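Local coordinates for 3-oxoacyl-[acyl-carrier protein] synthase (Thermus thermophilus, PDB 1UB7), which catalyses, as beta-ketoacyl-ACP synthase III (FabH), the condensation of acetyl-CoA with malonyl-ACP that probably initiates fatty acid synthesis, at the interface of chains A and B. Sequence-based numbering; all coordinates share one arbitrary frame. Chains: chain A/B, 3-oxoacyl-[acyl-carrier protein] synthase.

The interface of chains A and B. Residues chain A 182, 185, 188, 196-198, 309; chain B 51, 55, 83, 87, 91-92.
B:Asp83 OD2 is the best-held polar atom here: the hydroxyl OG of B:Ser51 grips it with a short hydrogen bond, 2.6 Å, at its syn lone pair. A second bond grips the same carboxylate at its other oxygen, OD1, which takes the backbone N of B:Ser51 at 3.2 Å, the N-H coming from above the carboxylate plane. Together the two bonds cap the first turn of helix 50-64 and fix the rotation of the acid; B:Ser51 OG lies between its own N and carbonyl carbon (chi1 60°), which turns the hydroxyl toward OD2. The poorly ordered guanidinium of A:Arg196 lies nearby without touching the acid, so it could at most add a weak electrostatic attraction.

Across the dimer the contact is apolar. B:Leu92, on helix 89-96, has CG anti to its carbonyl carbon (chi1 -56°) and splits its two methyls: CD1 meets the ring of A:Pro198, 3.8 Å from CD, while CD2 touches both that ring and A:Ala185 CB, the latter at 3.7 Å. Leucine and proline cross at about a right angle, and B:Phe55 adds its ring tip, CZ lying 4.0 Å from A:Pro198 CG. An alanine in place of B:Leu92 would remove both methyls and would probably loosen the seating of A:Pro198 and A:Ala185.

Next to it, B:Pro87, which follows a cis peptide bond, uses successive ring carbons. CG is shared by A:Ala185 CB and the CD2 methyl of A:Leu197, which comes tip to tip at 3.6 Å; CB faces the backbone of A:Gly309, 3.4 Å from its O. B:Ala91 O lies against A:Gly182 CA.

This patch, repeated by the two-fold axis, helps hold the FabH homodimer together; by packing the B:Pro87 loop on the A:Gly309 loop, it probably also helps position one subunit's contribution to its partner's acyl pocket.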
loop_
_atom_site.group_PDB
_atom_site.type_symbol
_atom_site.label_atom_id
_atom_site.label_comp_id
_atom_site.label_asym_id
_atom_site.label_seq_id
_atom_site.Cartn_x
_atom_site.Cartn_y
_atom_site.Cartn_z
ATOM N N GLY A 182 -16.353 1.075 -0.259
ATOM C CA GLY A 182 -16.125 2.294 0.499
ATOM C C GLY A 182 -17.349 3.065 0.960
ATOM O O GLY A 182 -17.206 4.004 1.742
ATOM N N ALA A 185 -17.513 3.237 4.580
ATOM C CA ALA A 185 -16.284 3.789 5.134
ATOM C C ALA A 185 -16.530 4.397 6.516
ATOM O O ALA A 185 -15.621 4.460 7.348
ATOM C CB ALA A 185 -15.726 4.848 4.185
ATOM N N LEU A 188 -16.151 2.033 10.048
ATOM C CA LEU A 188 -14.884 1.731 10.710
ATOM C C LEU A 188 -13.808 2.638 10.115
ATOM O O LEU A 188 -13.615 2.656 8.898
ATOM C CB LEU A 188 -14.521 0.249 10.502
ATOM C CG LEU A 188 -13.226 -0.301 11.118
ATOM C CD1 LEU A 188 -13.169 -0.019 12.619
ATOM C CD2 LEU A 188 -13.149 -1.791 10.848
ATOM N N ARG A 196 -12.984 14.335 7.333
ATOM C CA ARG A 196 -14.292 13.757 7.018
ATOM C C ARG A 196 -14.205 12.784 5.847
ATOM O O ARG A 196 -13.211 12.761 5.120
ATOM C CB ARG A 196 -15.301 14.868 6.684
ATOM C CG ARG A 196 -14.924 15.759 5.490
ATOM C CD ARG A 196 -14.897 14.989 4.166
ATOM N NE ARG A 196 -14.336 15.779 3.070
ATOM C CZ ARG A 196 -13.870 15.264 1.932
ATOM N NH1 ARG A 196 -13.889 13.951 1.725
ATOM N NH2 ARG A 196 -13.388 16.070 0.997
ATOM N N LEU A 197 -15.253 11.988 5.660
ATOM C CA LEU A 197 -15.300 11.028 4.561
ATOM C C LEU A 197 -16.140 11.588 3.409
ATOM O O LEU A 197 -16.857 12.581 3.576
ATOM C CB LEU A 197 -15.881 9.689 5.044
ATOM C CG LEU A 197 -14.963 8.801 5.895
ATOM C CD1 LEU A 197 -15.773 7.707 6.570
ATOM C CD2 LEU A 197 -13.868 8.207 5.017
ATOM N N PRO A 198 -16.049 10.964 2.218
ATOM C CA PRO A 198 -16.790 11.382 1.023
ATOM C C PRO A 198 -18.305 11.535 1.200
ATOM O O PRO A 198 -18.932 12.312 0.478
ATOM C CB PRO A 198 -16.429 10.303 0.005
ATOM C CG PRO A 198 -15.015 10.004 0.361
ATOM C CD PRO A 198 -15.081 9.906 1.876
ATOM N N GLY A 309 -12.899 -0.360 5.252
ATOM C CA GLY A 309 -12.857 -0.093 3.829
ATOM C C GLY A 309 -14.204 0.407 3.349
ATOM O O GLY A 309 -14.331 1.582 3.008
ATOM N N SER B 51 -8.232 12.123 -1.565
ATOM C CA SER B 51 -9.319 11.401 -2.216
ATOM C C SER B 51 -9.960 12.264 -3.300
ATOM O O SER B 51 -10.248 11.789 -4.402
ATOM C CB SER B 51 -10.385 10.989 -1.190
ATOM O OG SER B 51 -10.927 12.123 -0.542
ATOM N N PHE B 55 -10.445 11.667 -7.257
ATOM C CA PHE B 55 -11.728 11.665 -7.968
ATOM C C PHE B 55 -11.611 12.529 -9.223
ATOM O O PHE B 55 -11.983 12.122 -10.330
ATOM C CB PHE B 55 -12.853 12.230 -7.090
ATOM C CG PHE B 55 -13.082 11.480 -5.793
ATOM C CD1 PHE B 55 -12.699 10.146 -5.650
ATOM C CD2 PHE B 55 -13.770 12.093 -4.741
ATOM C CE1 PHE B 55 -13.003 9.438 -4.491
ATOM C CE2 PHE B 55 -14.084 11.391 -3.570
ATOM C CZ PHE B 55 -13.704 10.064 -3.443
ATOM N N ASP B 83 -6.286 10.134 3.280
ATOM C CA ASP B 83 -7.290 10.794 4.116
ATOM C C ASP B 83 -7.306 10.128 5.488
ATOM O O ASP B 83 -7.422 10.797 6.517
ATOM C CB ASP B 83 -8.691 10.667 3.498
ATOM C CG ASP B 83 -8.880 11.526 2.239
ATOM O OD1 ASP B 83 -7.873 11.936 1.627
ATOM O OD2 ASP B 83 -10.049 11.774 1.851
ATOM N N PRO B 87 -10.746 3.946 6.504
ATOM C CA PRO B 87 -10.698 3.229 5.226
ATOM C C PRO B 87 -9.556 3.728 4.335
ATOM O O PRO B 87 -9.087 4.852 4.499
ATOM C CB PRO B 87 -12.054 3.547 4.617
ATOM C CG PRO B 87 -12.265 4.974 5.055
ATOM C CD PRO B 87 -11.857 4.918 6.510
ATOM N N ALA B 91 -10.543 2.714 -1.647
ATOM C CA ALA B 91 -11.916 2.216 -1.426
ATOM C C ALA B 91 -12.888 3.362 -1.637
ATOM O O ALA B 91 -13.977 3.175 -2.172
ATOM C CB ALA B 91 -12.073 1.638 -0.012
ATOM N N LEU B 92 -12.484 4.556 -1.220
ATOM C CA LEU B 92 -13.320 5.722 -1.420
ATOM C C LEU B 92 -13.446 5.935 -2.929
ATOM O O LEU B 92 -14.514 6.289 -3.428
ATOM C CB LEU B 92 -12.695 6.952 -0.763
ATOM C CG LEU B 92 -12.400 6.798 0.730
ATOM C CD1 LEU B 92 -11.836 8.103 1.298
ATOM C CD2 LEU B 92 -13.698 6.390 1.451
#